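Local atomic coordinates of pili retraction protein PilT (Thermus thermophilus, PDB entry 5FL3), a protein that probably binds and hydrolyses ATP, as a GSP E-family ATPase named for retracting type IV pili, and holds ADP in this structure. Residues D329-L343 with A349-A363. Sequence-based numbering, arbitrary orientation.
Sequences DQHLVELYTEGLISL and AATSPHEFRLLLTKA
F356 reaches from helix 353-361 as a knob against helix 329-337, seated among D329, L332 and V333, with L343 of helix 343-349 completing the hole. With CG anti to the backbone N (chi1 177°), the ring enters rim first: CE1 lies 3.6 Å from V333 N, and L343 CD1 meets CE2 in the ring plane at 3.8 Å. A346 and L347 of helix 343-349 also touch F356, so the last three helices share this small core. Alongside, V333 CG2 touches the ring edge, L359 CB and L360 N, the last at 3.7 Å. L332 CD1 rests on A350 CA at 3.5 Å, and its side chain also touches L279 and A290 of the ATPase sheet.

Toward the chain end the packing thins. The helices cross at -54°. L360 CD1 meets the Y336 ring at its edge and T337 CG2 at 3.8 Å, with T337 and A363 on the exposed rim.

At the other end D329 grips the turn that starts helix 353-361. Each carboxylate oxygen offers its syn lone pair: OD1 takes T351 N at 2.6 Å, bent to 136°, and OD2 takes S352 N at 3.2 Å, the straighter bond. Putting an alanine here would probably leave the T351 and S352 amides without this acceptor and the turn freer to shift. S352 is itself the N-cap, its OG accepting from E355 N. The contact thus pairs an apolar helix crossing with a carboxylate that accepts from two successive backbone amides and probably helps hold the N-cap turn in place.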
loop_
_atom_site.group_PDB
_atom_site.type_symbol
_atom_site.label_atom_id
_atom_site.label_comp_id
_atom_site.label_asym_id
_atom_site.label_seq_id
_atom_site.Cartn_x
_atom_site.Cartn_y
_atom_site.Cartn_z
ATOM N N ASP A 329 1.289 18.551 7.643
ATOM C CA ASP A 329 0.897 19.945 7.524
ATOM C C ASP A 329 2.012 20.719 6.849
ATOM O O ASP A 329 1.748 21.684 6.135
ATOM C CB ASP A 329 0.555 20.551 8.885
ATOM C CG ASP A 329 -0.732 19.984 9.472
ATOM O OD1 ASP A 329 -1.436 19.265 8.727
ATOM O OD2 ASP A 329 -1.042 20.285 10.658
ATOM N N GLN A 330 3.255 20.277 7.038
ATOM C CA GLN A 330 4.387 20.884 6.333
ATOM C C GLN A 330 4.376 20.560 4.847
ATOM O O GLN A 330 4.581 21.435 4.021
ATOM C CB GLN A 330 5.725 20.439 6.930
ATOM C CG GLN A 330 6.117 21.149 8.207
ATOM C CD GLN A 330 7.397 20.592 8.790
ATOM O OE1 GLN A 330 7.512 19.389 9.018
ATOM N NE2 GLN A 330 8.374 21.460 9.024
ATOM N N HIS A 331 4.139 19.307 4.497
ATOM C CA HIS A 331 4.203 18.940 3.091
ATOM C C HIS A 331 3.040 19.555 2.331
ATOM O O HIS A 331 3.168 19.835 1.141
ATOM C CB HIS A 331 4.217 17.420 2.913
ATOM C CG HIS A 331 4.551 16.982 1.520
ATOM N ND1 HIS A 331 3.832 16.015 0.847
ATOM C CD2 HIS A 331 5.524 17.384 0.666
ATOM C CE1 HIS A 331 4.346 15.843 -0.357
ATOM N NE2 HIS A 331 5.376 16.661 -0.493
ATOM N N LEU A 332 1.919 19.773 3.022
ATOM C CA LEU A 332 0.699 20.301 2.394
ATOM C C LEU A 332 0.881 21.752 1.959
ATOM O O LEU A 332 0.551 22.114 0.826
ATOM C CB LEU A 332 -0.493 20.196 3.340
ATOM C CG LEU A 332 -1.140 18.816 3.469
ATOM C CD1 LEU A 332 -2.165 18.805 4.598
ATOM C CD2 LEU A 332 -1.776 18.353 2.150
ATOM N N VAL A 333 1.392 22.571 2.877
ATOM C CA VAL A 333 1.875 23.911 2.560
ATOM C C VAL A 333 2.703 23.894 1.273
ATOM O O VAL A 333 2.413 24.627 0.321
ATOM C CB VAL A 333 2.725 24.482 3.717
ATOM C CG1 VAL A 333 3.683 25.530 3.208
ATOM C CG2 VAL A 333 1.830 25.040 4.819
ATOM N N GLU A 334 3.707 23.022 1.243
ATOM C CA GLU A 334 4.603 22.898 0.100
ATOM C C GLU A 334 3.855 22.496 -1.175
ATOM O O GLU A 334 4.185 22.949 -2.266
ATOM C CB GLU A 334 5.710 21.887 0.425
ATOM C CG GLU A 334 6.760 21.733 -0.656
ATOM C CD GLU A 334 7.908 20.818 -0.241
ATOM O OE1 GLU A 334 7.967 20.412 0.949
ATOM O OE2 GLU A 334 8.751 20.499 -1.113
ATOM N N LEU A 335 2.843 21.648 -1.036
ATOM C CA LEU A 335 2.049 21.222 -2.190
ATOM C C LEU A 335 1.108 22.334 -2.647
ATOM O O LEU A 335 0.948 22.562 -3.850
ATOM C CB LEU A 335 1.255 19.938 -1.871
ATOM C CG LEU A 335 2.093 18.649 -1.834
ATOM C CD1 LEU A 335 1.388 17.537 -1.074
ATOM C CD2 LEU A 335 2.470 18.195 -3.252
ATOM N N TYR A 336 0.487 23.016 -1.682
ATOM C CA TYR A 336 -0.404 24.134 -1.982
ATOM C C TYR A 336 0.335 25.288 -2.661
ATOM O O TYR A 336 -0.056 25.694 -3.761
ATOM C CB TYR A 336 -1.099 24.656 -0.729
ATOM C CG TYR A 336 -1.961 25.846 -1.047
ATOM C CD1 TYR A 336 -3.055 25.717 -1.891
ATOM C CD2 TYR A 336 -1.662 27.109 -0.549
ATOM C CE1 TYR A 336 -3.846 26.797 -2.211
ATOM C CE2 TYR A 336 -2.456 28.202 -0.859
ATOM C CZ TYR A 336 -3.548 28.041 -1.695
ATOM O OH TYR A 336 -4.352 29.117 -2.030
ATOM N N THR A 337 1.395 25.806 -2.032
ATOM C CA THR A 337 2.127 26.930 -2.621
ATOM C C THR A 337 2.633 26.603 -4.012
ATOM O O THR A 337 2.708 27.498 -4.864
ATOM C CB THR A 337 3.343 27.379 -1.800
ATOM O OG1 THR A 337 4.424 26.461 -2.008
ATOM C CG2 THR A 337 3.005 27.520 -0.323
ATOM N N GLU A 338 2.967 25.336 -4.251
ATOM C CA GLU A 338 3.452 24.907 -5.567
ATOM C C GLU A 338 2.338 24.647 -6.542
ATOM O O GLU A 338 2.583 24.284 -7.685
ATOM C CB GLU A 338 4.293 23.656 -5.446
ATOM C CG GLU A 338 5.681 23.933 -4.968
ATOM C CD GLU A 338 6.538 22.707 -5.038
ATOM O OE1 GLU A 338 6.345 21.813 -4.181
ATOM O OE2 GLU A 338 7.386 22.633 -5.960
ATOM N N GLY A 339 1.107 24.804 -6.081
ATOM C CA GLY A 339 -0.036 24.710 -6.966
ATOM C C GLY A 339 -0.347 23.301 -7.422
ATOM O O GLY A 339 -0.854 23.107 -8.524
ATOM N N LEU A 340 -0.056 22.318 -6.572
ATOM C CA LEU A 340 -0.365 20.922 -6.883
ATOM C C LEU A 340 -1.694 20.483 -6.247
ATOM O O LEU A 340 -2.318 19.516 -6.691
ATOM C CB LEU A 340 0.779 20.019 -6.433
ATOM C CG LEU A 340 2.049 20.118 -7.291
ATOM C CD1 LEU A 340 3.240 19.420 -6.618
ATOM C CD2 LEU A 340 1.800 19.541 -8.675
ATOM N N ILE A 341 -2.136 21.213 -5.223
ATOM C CA ILE A 341 -3.445 20.974 -4.614
ATOM C C ILE A 341 -4.186 22.288 -4.342
ATOM O O ILE A 341 -3.566 23.349 -4.203
ATOM C CB ILE A 341 -3.327 20.179 -3.279
ATOM C CG1 ILE A 341 -2.343 20.855 -2.322
ATOM C CG2 ILE A 341 -2.896 18.755 -3.538
ATOM C CD1 ILE A 341 -2.267 20.213 -0.942
ATOM N N SER A 342 -5.513 22.213 -4.256
ATOM C CA SER A 342 -6.312 23.389 -3.943
ATOM C C SER A 342 -6.178 23.742 -2.475
ATOM O O SER A 342 -5.700 22.938 -1.673
ATOM C CB SER A 342 -7.773 23.163 -4.279
ATOM O OG SER A 342 -8.343 22.236 -3.381
ATOM N N LEU A 343 -6.602 24.949 -2.123
ATOM C CA LEU A 343 -6.615 25.360 -0.731
ATOM C C LEU A 343 -7.636 24.533 0.035
ATOM O O LEU A 343 -7.406 24.134 1.177
ATOM C CB LEU A 343 -6.937 26.852 -0.610
ATOM C CG LEU A 343 -7.113 27.405 0.809
ATOM C CD1 LEU A 343 -5.837 27.246 1.637
ATOM C CD2 LEU A 343 -7.529 28.855 0.730
ATOM N N ALA A 349 -7.420 18.142 4.320
ATOM C CA ALA A 349 -6.419 17.106 4.574
ATOM C C ALA A 349 -5.554 17.395 5.799
ATOM O O ALA A 349 -4.971 16.477 6.375
ATOM C CB ALA A 349 -5.529 16.927 3.354
ATOM N N ALA A 350 -5.472 18.666 6.189
ATOM C CA ALA A 350 -4.519 19.107 7.207
ATOM C C ALA A 350 -4.774 18.485 8.584
ATOM O O ALA A 350 -5.914 18.433 9.046
ATOM C CB ALA A 350 -4.533 20.623 7.304
ATOM N N THR A 351 -3.698 18.018 9.223
ATOM C CA THR A 351 -3.757 17.424 10.562
ATOM C C THR A 351 -4.453 18.361 11.547
ATOM O O THR A 351 -5.313 17.940 12.325
ATOM C CB THR A 351 -2.346 17.074 11.083
ATOM O OG1 THR A 351 -1.817 15.973 10.332
ATOM C CG2 THR A 351 -2.385 16.694 12.563
ATOM N N SER A 352 -4.076 19.632 11.513
ATOM C CA SER A 352 -4.895 20.664 12.138
ATOM C C SER A 352 -4.991 21.854 11.188
ATOM O O SER A 352 -4.013 22.584 10.997
ATOM C CB SER A 352 -4.325 21.089 13.495
ATOM O OG SER A 352 -3.619 22.306 13.384
ATOM N N PRO A 353 -6.182 22.060 10.596
ATOM C CA PRO A 353 -6.496 23.122 9.624
ATOM C C PRO A 353 -6.139 24.512 10.140
ATOM O O PRO A 353 -6.125 25.493 9.386
ATOM C CB PRO A 353 -8.011 22.989 9.431
ATOM C CG PRO A 353 -8.489 22.270 10.637
ATOM C CD PRO A 353 -7.388 21.324 11.003
ATOM N N HIS A 354 -5.872 24.570 11.440
ATOM C CA HIS A 354 -5.363 25.753 12.104
ATOM C C HIS A 354 -3.868 25.908 11.865
ATOM O O HIS A 354 -3.432 26.897 11.266
ATOM C CB HIS A 354 -5.647 25.679 13.603
ATOM C CG HIS A 354 -5.106 26.840 14.373
ATOM N ND1 HIS A 354 -5.823 27.999 14.569
ATOM C CD2 HIS A 354 -3.913 27.024 14.987
ATOM C CE1 HIS A 354 -5.098 28.849 15.274
ATOM N NE2 HIS A 354 -3.935 28.282 15.541
ATOM N N GLU A 355 -3.090 24.922 12.318
ATOM C CA GLU A 355 -1.632 24.976 12.205
ATOM C C GLU A 355 -1.216 25.116 10.743
ATOM O O GLU A 355 -0.100 25.541 10.442
ATOM C CB GLU A 355 -0.971 23.739 12.850
ATOM C CG GLU A 355 -1.070 23.699 14.401
ATOM C CD GLU A 355 -0.356 22.496 15.057
ATOM O OE1 GLU A 355 0.871 22.340 14.854
ATOM O OE2 GLU A 355 -1.017 21.723 15.800
ATOM N N PHE A 356 -2.133 24.791 9.838
ATOM C CA PHE A 356 -1.879 24.941 8.414
ATOM C C PHE A 356 -1.739 26.403 7.989
ATOM O O PHE A 356 -0.708 26.784 7.419
ATOM C CB PHE A 356 -2.987 24.272 7.591
ATOM C CG PHE A 356 -2.820 24.450 6.103
ATOM C CD1 PHE A 356 -1.846 23.749 5.414
ATOM C CD2 PHE A 356 -3.627 25.327 5.399
ATOM C CE1 PHE A 356 -1.681 23.919 4.054
ATOM C CE2 PHE A 356 -3.464 25.495 4.038
ATOM C CZ PHE A 356 -2.495 24.790 3.367
ATOM N N ARG A 357 -2.767 27.217 8.247
ATOM C CA ARG A 357 -2.763 28.597 7.745
ATOM C C ARG A 357 -1.651 29.428 8.391
ATOM O O ARG A 357 -1.032 30.259 7.732
ATOM C CB ARG A 357 -4.129 29.260 7.952
ATOM C CG ARG A 357 -4.212 30.725 7.468
ATOM C CD ARG A 357 -3.874 30.917 5.973
ATOM N NE ARG A 357 -4.087 32.309 5.550
ATOM C CZ ARG A 357 -3.598 32.861 4.438
ATOM N NH1 ARG A 357 -2.844 32.146 3.612
ATOM N NH2 ARG A 357 -3.857 34.139 4.159
ATOM N N LEU A 358 -1.398 29.191 9.673
ATOM C CA LEU A 358 -0.215 29.739 10.322
ATOM C C LEU A 358 1.022 29.433 9.489
ATOM O O LEU A 358 1.661 30.333 8.940
ATOM C CB LEU A 358 -0.048 29.166 11.729
ATOM C CG LEU A 358 -1.068 29.601 12.773
ATOM C CD1 LEU A 358 -0.716 29.013 14.132
ATOM C CD2 LEU A 358 -1.131 31.113 12.833
ATOM N N LEU A 359 1.333 28.146 9.396
ATOM C CA LEU A 359 2.460 27.653 8.617
ATOM C C LEU A 359 2.491 28.208 7.189
ATOM O O LEU A 359 3.560 28.542 6.669
ATOM C CB LEU A 359 2.416 26.127 8.577
ATOM C CG LEU A 359 3.684 25.373 8.957
ATOM C CD1 LEU A 359 3.968 25.504 10.444
ATOM C CD2 LEU A 359 3.554 23.916 8.570
ATOM N N LEU A 360 1.317 28.307 6.567
ATOM C CA LEU A 360 1.205 28.801 5.195
ATOM C C LEU A 360 1.618 30.257 5.084
ATOM O O LEU A 360 2.399 30.614 4.201
ATOM C CB LEU A 360 -0.222 28.632 4.667
ATOM C CG LEU A 360 -0.496 29.261 3.298
ATOM C CD1 LEU A 360 0.453 28.721 2.244
ATOM C CD2 LEU A 360 -1.937 29.033 2.882
ATOM N N THR A 361 1.102 31.091 5.990
ATOM C CA THR A 361 1.337 32.542 5.946
ATOM C C THR A 361 2.827 32.873 5.848
ATOM O O THR A 361 3.209 33.940 5.347
ATOM C CB THR A 361 0.742 33.268 7.185
ATOM O OG1 THR A 361 1.139 32.590 8.384
ATOM C CG2 THR A 361 -0.778 33.324 7.107
ATOM N N LYS A 362 3.659 31.940 6.302
ATOM C CA LYS A 362 5.103 32.082 6.222
ATOM C C LYS A 362 5.649 31.635 4.867
ATOM O O LYS A 362 6.720 31.035 4.785
ATOM C CB LYS A 362 5.740 31.292 7.346
ATOM C CG LYS A 362 4.988 31.463 8.642
ATOM C CD LYS A 362 5.363 30.388 9.639
ATOM C CE LYS A 362 5.710 30.988 10.996
ATOM N NZ LYS A 362 6.116 29.946 11.983
ATOM N N ALA A 363 4.903 31.945 3.810
ATOM C CA ALA A 363 5.329 31.685 2.439
ATOM C C ALA A 363 4.480 32.499 1.469
ATOM O O ALA A 363 3.291 32.711 1.706
ATOM C CB ALA A 363 5.232 30.202 2.121
#